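Local atomic coordinates of adenylate kinase (Thermus thermophilus, PDB entry 3CM0), a protein that acts as an adenylate kinase, probably catalysing the reversible transfer of the terminal phosphate of ATP to AMP to give two ADP. Residues A[112-116]-A[117-121]; A[70-73]-A[74-78]. One frame throughout, in Å; residues are numbered along the deposited sequence.

In the fold
Both contacts are local and lie at junctions between helices and strands of the parallel, P-loop-type sheet. Contact 1 is where strand 104-113 passes into helix 116-130. Contact 2 is the end of helix 65-75, from which the chain goes on to strand 79-83. They sit on opposite sides of the chain's centre, their centres about 33 Å apart. Each is partly buried, with two buried residues. In contact 1 these are L119, near the predicted ATP loop, and V120, against helix 137-160. In contact 2 they are L71, against helix 35-44, and I72, next to the predicted AMP site. Contact 1 has two sound backbone bonds and one weak; contact 2 has mostly weak ones and a close pair of acids.

Contact 1 of 2, residues A[112-116]-A[117-121]; sequences VEVPE and EELVR
V114 packs against L119 and against the CB methylene of E118, on the first turn of the helix. Its CB lies 3.8 Å from L119 CD2. Its CG1 is 3.9 Å from E118 CB, and the side chains of V114 and E118 cross at about a right angle. L119 also touches P12, and it lies close to G14 of the predicted ATP-binding P-loop. V114 and P115 rest on L170.

The backbone bonds begin at P115, the N-cap residue. P115 O receives L119 N at 3.1 Å. E118 N also reaches P115 O, at 3.0 Å, but this bond is weak. E116 O takes V120 N at 2.9 Å, and the bond is nearly straight at 172°.

The acidic side chains part company. E117 CG sits between the backbone N and carbonyl carbon (chi1 52°), and the chain then bends back over the proline. This brings E117 OE1 to 3.7 Å from P115 CB. E116 instead stays extended toward helix 137-160, where it touches L144. E118 OE1 forms a salt bridge with R121 NH1 at 2.9 Å, met at the edge of the guanidinium.

L119 thus turns toward the P-loop, while V120 faces helix 137-160, and the E118-R121 pair would partly balance charge within this acid-rich first turn.

Contact 2 of 2, residues A[70-73]-A[74-78]; sequences ELIR and EELAE
I72 O accepts two backbone N-H groups, both by weak bonds. E75 N lies 3.0 Å from I72 O. L76 N comes closer to I72 O, at 2.7 Å, but with an N-H...O angle of only 117°. L76 N has a second weak partner in R73 O. E75 N is likewise shared, since it also makes a weak bond to L71 O. The preceding amide follows the regular pattern: E74 N meets E70 O at 2.9 Å.

This mix of bonds belongs to the C-terminal end of helix 65-75, where the last amides divide themselves between i-3 and i-4 carbonyls. L76 is no longer helical. From here the chain leads to strand 79-83 of the parallel sheet. The apolar side of the turn faces inward. I72 CG2 is 4.2 Å from L76 CD2, and both residues pack on L98 of helix 89-101. I72 also touches F85, a predicted AMP-binding residue.

On another side E70 and E74 bring their carboxyl groups together. E70 OE2 is 2.7 Å from E74 OE2, with the two planes 61° apart. Two acids this close suggest that one of them probably carries a proton. E70 CG is anti to its own backbone nitrogen (chi1 168°) and the chain bends at chi2, which curls the carboxylate along the helix toward E74. The other oxygen, E70 OE1, uses its syn lone pair in a salt bridge to R73 NH2 at 3.1 Å, though it lies off the guanidinium plane. The positive charge of R73 would probably offset part of the negative charge on this pair.

Contact 1 of 2, residues A[112-116]-A[117-121]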
ATOM      1  N   VAL A 112       5.118  -2.408   8.594  1.00  9.93           N
ATOM      2  CA  VAL A 112       4.856  -3.553   9.466  1.00 11.08           C
ATOM      3  C   VAL A 112       6.004  -4.537   9.334  1.00 11.69           C
ATOM      4  O   VAL A 112       6.278  -5.046   8.251  1.00 15.34           O
ATOM      5  CB  VAL A 112       3.525  -4.234   9.089  1.00 15.44           C
ATOM      6  CG1 VAL A 112       3.207  -5.370  10.093  1.00 19.17           C
ATOM      7  CG2 VAL A 112       2.394  -3.177   9.089  1.00 18.21           C
ATOM      8  N   GLU A 113       6.647  -4.832  10.475  1.00 13.12           N
ATOM      9  CA  GLU A 113       7.836  -5.692  10.485  1.00 10.30           C
ATOM     10  C   GLU A 113       7.564  -6.998  11.207  1.00 12.32           C
ATOM     11  O   GLU A 113       7.015  -6.995  12.311  1.00 14.09           O
ATOM     12  CB  GLU A 113       8.973  -4.950  11.202  1.00 15.05           C
ATOM     13  CG  GLU A 113       9.307  -3.602  10.559  1.00 12.80           C
ATOM     14  CD  GLU A 113      10.484  -2.898  11.242  1.00 20.28           C
ATOM     15  OE1 GLU A 113      10.655  -3.057  12.477  1.00 23.00           O
ATOM     16  OE2 GLU A 113      11.204  -2.158  10.553  1.00 27.08           O
ATOM     17  N   VAL A 114       7.977  -8.089  10.583  1.00 10.35           N
ATOM     18  CA  VAL A 114       7.733  -9.435  11.140  1.00 14.65           C
ATOM     19  C   VAL A 114       8.965 -10.270  10.853  1.00 14.16           C
ATOM     20  O   VAL A 114       9.541 -10.158   9.791  1.00 15.87           O
ATOM     21  CB  VAL A 114       6.505 -10.090  10.452  1.00 14.45           C
ATOM     22  CG1 VAL A 114       6.253 -11.487  11.021  1.00 15.06           C
ATOM     23  CG2 VAL A 114       5.253  -9.207  10.675  1.00 18.72           C
ATOM     24  N   PRO A 115       9.389 -11.119  11.814  1.00 12.96           N
ATOM     25  CA  PRO A 115      10.574 -11.958  11.588  1.00 16.94           C
ATOM     26  C   PRO A 115      10.305 -12.826  10.357  1.00 12.02           C
ATOM     27  O   PRO A 115       9.209 -13.369  10.212  1.00 13.33           O
ATOM     28  CB  PRO A 115      10.658 -12.787  12.871  1.00 16.74           C
ATOM     29  CG  PRO A 115      10.098 -11.925  13.879  1.00 16.14           C
ATOM     30  CD  PRO A 115       8.902 -11.244  13.193  1.00 14.79           C
ATOM     31  N   GLU A 116      11.313 -13.011   9.510  1.00 13.71           N
ATOM     32  CA  GLU A 116      11.108 -13.752   8.281  1.00 20.44           C
ATOM     33  C   GLU A 116      10.664 -15.177   8.510  1.00 20.45           C
ATOM     34  O   GLU A 116       9.860 -15.692   7.752  1.00 18.01           O
ATOM     35  CB  GLU A 116      12.365 -13.728   7.402  1.00 24.38           C
ATOM     36  CG  GLU A 116      12.138 -14.463   6.077  1.00 31.29           C
ATOM     37  CD  GLU A 116      13.230 -14.231   5.037  1.00 41.24           C
ATOM     38  OE1 GLU A 116      13.286 -15.003   4.053  1.00 40.21           O
ATOM     39  OE2 GLU A 116      14.019 -13.276   5.189  1.00 44.38           O
ATOM     40  N   GLU A 117      11.171 -15.816   9.558  1.00 15.30           N
ATOM     41  CA  GLU A 117      10.746 -17.188   9.815  1.00 22.42           C
ATOM     42  C   GLU A 117       9.226 -17.265  10.057  1.00 18.90           C
ATOM     43  O   GLU A 117       8.574 -18.226   9.647  1.00 18.87           O
ATOM     44  CB  GLU A 117      11.522 -17.768  11.014  1.00 23.15           C
ATOM     45  CG  GLU A 117      11.479 -16.873  12.253  1.00 32.03           C
ATOM     46  CD  GLU A 117      12.667 -15.890  12.395  1.00 38.04           C
ATOM     47  OE1 GLU A 117      13.041 -15.160  11.432  1.00 27.94           O
ATOM     48  OE2 GLU A 117      13.222 -15.845  13.509  1.00 33.86           O
ATOM     49  N   GLU A 118       8.653 -16.261  10.711  1.00 14.62           N
ATOM     50  CA  GLU A 118       7.218 -16.250  10.966  1.00 15.01           C
ATOM     51  C   GLU A 118       6.448 -15.949   9.669  1.00 15.64           C
ATOM     52  O   GLU A 118       5.363 -16.524   9.411  1.00 16.13           O
ATOM     53  CB  GLU A 118       6.853 -15.185  12.033  1.00 15.64           C
ATOM     54  CG  GLU A 118       7.427 -15.531  13.437  1.00 22.59           C
ATOM     55  CD  GLU A 118       6.795 -16.784  14.041  1.00 28.95           C
ATOM     56  OE1 GLU A 118       5.822 -17.303  13.461  1.00 21.58           O
ATOM     57  OE2 GLU A 118       7.258 -17.251  15.110  1.00 24.28           O
ATOM     58  N   LEU A 119       6.969 -15.028   8.870  1.00 15.67           N
ATOM     59  CA  LEU A 119       6.259 -14.743   7.614  1.00 18.66           C
ATOM     60  C   LEU A 119       6.218 -16.018   6.772  1.00 19.31           C
ATOM     61  O   LEU A 119       5.175 -16.377   6.217  1.00 18.85           O
ATOM     62  CB  LEU A 119       6.969 -13.667   6.833  1.00 16.41           C
ATOM     63  CG  LEU A 119       6.916 -12.237   7.355  1.00 22.39           C
ATOM     64  CD1 LEU A 119       7.943 -11.421   6.597  1.00 20.76           C
ATOM     65  CD2 LEU A 119       5.521 -11.664   7.177  1.00 24.42           C
ATOM     66  N   VAL A 120       7.351 -16.705   6.667  1.00 14.83           N
ATOM     67  CA  VAL A 120       7.393 -17.937   5.888  1.00 17.52           C
ATOM     68  C   VAL A 120       6.436 -18.989   6.448  1.00 23.31           C
ATOM     69  O   VAL A 120       5.683 -19.629   5.701  1.00 21.48           O
ATOM     70  CB  VAL A 120       8.822 -18.519   5.867  1.00 19.37           C
ATOM     71  CG1 VAL A 120       8.813 -19.872   5.162  1.00 20.08           C
ATOM     72  CG2 VAL A 120       9.767 -17.559   5.176  1.00 18.68           C
ATOM     73  N   ARG A 121       6.441 -19.179   7.767  1.00 19.24           N
ATOM     74  CA  ARG A 121       5.538 -20.158   8.368  1.00 21.33           C
ATOM     75  C   ARG A 121       4.084 -19.832   8.038  1.00 18.08           C
ATOM     76  O   ARG A 121       3.301 -20.714   7.655  1.00 22.07           O
ATOM     77  CB  ARG A 121       5.688 -20.184   9.902  1.00 21.20           C
ATOM     78  CG  ARG A 121       6.950 -20.811  10.394  1.00 26.85           C
ATOM     79  CD  ARG A 121       7.070 -20.592  11.903  1.00 26.55           C
ATOM     80  NE  ARG A 121       6.362 -21.616  12.670  1.00 46.54           N
ATOM     81  CZ  ARG A 121       5.586 -21.366  13.719  1.00 44.29           C
ATOM     82  NH1 ARG A 121       5.402 -20.120  14.135  1.00 48.89           N
ATOM     83  NH2 ARG A 121       5.001 -22.368  14.362  1.00 45.03           N
TER

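Contact 2 of 2, residues A[70-73]-A[74-78]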
ATOM      1  N   GLU A  70      -3.158  11.689 -11.334  1.00 17.71           N
ATOM      2  CA  GLU A  70      -4.377  12.450 -11.640  1.00 16.72           C
ATOM      3  C   GLU A  70      -5.591  11.790 -10.947  1.00 16.54           C
ATOM      4  O   GLU A  70      -6.433  12.474 -10.332  1.00 19.59           O
ATOM      5  CB  GLU A  70      -4.609  12.498 -13.155  1.00 17.56           C
ATOM      6  CG  GLU A  70      -6.040  13.032 -13.539  1.00 22.20           C
ATOM      7  CD  GLU A  70      -6.249  14.462 -13.112  1.00 17.85           C
ATOM      8  OE1 GLU A  70      -5.248  15.211 -13.101  1.00 17.65           O
ATOM      9  OE2 GLU A  70      -7.401  14.863 -12.815  1.00 19.16           O
ATOM     10  N   LEU A  71      -5.682  10.461 -11.047  1.00 15.65           N
ATOM     11  CA  LEU A  71      -6.780   9.736 -10.404  1.00 14.93           C
ATOM     12  C   LEU A  71      -6.744   9.892  -8.898  1.00 18.59           C
ATOM     13  O   LEU A  71      -7.779   9.979  -8.261  1.00 16.53           O
ATOM     14  CB  LEU A  71      -6.741   8.255 -10.760  1.00 15.34           C
ATOM     15  CG  LEU A  71      -7.127   7.927 -12.200  1.00 25.46           C
ATOM     16  CD1 LEU A  71      -7.019   6.432 -12.451  1.00 31.07           C
ATOM     17  CD2 LEU A  71      -8.550   8.422 -12.471  1.00 26.63           C
ATOM     18  N   ILE A  72      -5.545   9.874  -8.310  1.00 14.69           N
ATOM     19  CA  ILE A  72      -5.461  10.067  -6.875  1.00 12.93           C
ATOM     20  C   ILE A  72      -5.929  11.496  -6.513  1.00 12.82           C
ATOM     21  O   ILE A  72      -6.655  11.703  -5.512  1.00 17.81           O
ATOM     22  CB  ILE A  72      -4.006   9.829  -6.387  1.00 16.49           C
ATOM     23  CG1 ILE A  72      -3.667   8.344  -6.538  1.00 16.68           C
ATOM     24  CG2 ILE A  72      -3.858  10.286  -4.918  1.00 12.10           C
ATOM     25  CD1 ILE A  72      -2.155   8.027  -6.288  1.00 12.69           C
ATOM     26  N   ARG A  73      -5.545  12.484  -7.317  1.00 14.93           N
ATOM     27  CA  ARG A  73      -5.990  13.859  -7.012  1.00 14.97           C
ATOM     28  C   ARG A  73      -7.537  13.908  -7.084  1.00 16.41           C
ATOM     29  O   ARG A  73      -8.211  14.518  -6.229  1.00 18.89           O
ATOM     30  CB  ARG A  73      -5.358  14.860  -8.011  1.00 14.75           C
ATOM     31  CG  ARG A  73      -5.719  16.369  -7.734  1.00 17.95           C
ATOM     32  CD  ARG A  73      -4.790  17.376  -8.465  1.00 18.58           C
ATOM     33  NE  ARG A  73      -4.813  17.301  -9.925  1.00 26.55           N
ATOM     34  CZ  ARG A  73      -3.934  17.915 -10.717  1.00 32.07           C
ATOM     35  NH1 ARG A  73      -2.963  18.646 -10.190  1.00 33.41           N
ATOM     36  NH2 ARG A  73      -4.020  17.796 -12.036  1.00 28.02           N
ATOM     37  N   GLU A  74      -8.106  13.269  -8.096  1.00 17.97           N
ATOM     38  CA  GLU A  74      -9.590  13.246  -8.254  1.00 16.44           C
ATOM     39  C   GLU A  74     -10.302  12.542  -7.106  1.00 22.95           C
ATOM     40  O   GLU A  74     -11.512  12.743  -6.879  1.00 20.28           O
ATOM     41  CB  GLU A  74      -9.955  12.547  -9.555  1.00 16.11           C
ATOM     42  CG  GLU A  74      -9.464  13.305 -10.785  1.00 16.64           C
ATOM     43  CD  GLU A  74      -9.806  12.580 -12.083  1.00 17.78           C
ATOM     44  OE1 GLU A  74     -10.708  11.695 -12.070  1.00 18.57           O
ATOM     45  OE2 GLU A  74      -9.188  12.911 -13.131  1.00 17.46           O
ATOM     46  N   GLU A  75      -9.525  11.706  -6.400  1.00 19.76           N
ATOM     47  CA  GLU A  75      -9.966  10.891  -5.269  1.00 26.45           C
ATOM     48  C   GLU A  75      -9.527  11.363  -3.899  1.00 35.39           C
ATOM     49  O   GLU A  75     -10.031  10.840  -2.908  1.00 34.95           O
ATOM     50  CB  GLU A  75      -9.475   9.441  -5.421  1.00 33.64           C
ATOM     51  CG  GLU A  75     -10.038   8.651  -6.581  1.00 43.80           C
ATOM     52  CD  GLU A  75     -11.435   8.139  -6.305  1.00 43.66           C
ATOM     53  OE1 GLU A  75     -11.663   7.589  -5.198  1.00 35.83           O
ATOM     54  OE2 GLU A  75     -12.293   8.289  -7.198  1.00 48.61           O
ATOM     55  N   LEU A  76      -8.607  12.323  -3.807  1.00 35.01           N
ATOM     56  CA  LEU A  76      -8.210  12.765  -2.480  1.00 32.53           C
ATOM     57  C   LEU A  76      -9.522  13.261  -1.847  1.00 40.35           C
ATOM     58  O   LEU A  76     -10.451  13.755  -2.496  1.00 41.21           O
ATOM     59  CB  LEU A  76      -7.238  13.944  -2.434  1.00 40.20           C
ATOM     60  CG  LEU A  76      -5.775  13.628  -2.726  1.00 38.83           C
ATOM     61  CD1 LEU A  76      -4.988  14.924  -2.757  1.00 46.42           C
ATOM     62  CD2 LEU A  76      -5.195  12.664  -1.715  1.00 34.06           C
ATOM     63  N   ALA A  77      -9.496  13.086  -0.537  1.00 34.67           N
ATOM     64  CA  ALA A  77     -10.514  13.431   0.427  1.00 34.70           C
ATOM     65  C   ALA A  77      -9.771  13.894   1.665  1.00 29.66           C
ATOM     66  O   ALA A  77      -8.545  13.822   1.735  1.00 40.78           O
ATOM     67  CB  ALA A  77     -11.349  12.226   0.736  1.00 28.67           C
ATOM     68  N   GLU A  78     -10.529  14.378   2.632  1.00 29.39           N
ATOM     69  CA  GLU A  78      -9.971  14.887   3.860  1.00 32.32           C
ATOM     70  C   GLU A  78      -9.097  13.816   4.508  1.00 30.22           C
ATOM     71  O   GLU A  78      -8.078  14.138   5.112  1.00 36.09           O
ATOM     72  CB  GLU A  78     -11.081  15.272   4.839  1.00 40.91           C
ATOM     73  CG  GLU A  78     -12.078  16.296   4.315  1.00 60.18           C
ATOM     74  CD  GLU A  78     -13.352  16.332   5.145  1.00 70.44           C
ATOM     75  OE1 GLU A  78     -13.306  16.804   6.304  1.00 74.80           O
ATOM     76  OE2 GLU A  78     -14.401  15.872   4.636  1.00 73.90           O
TER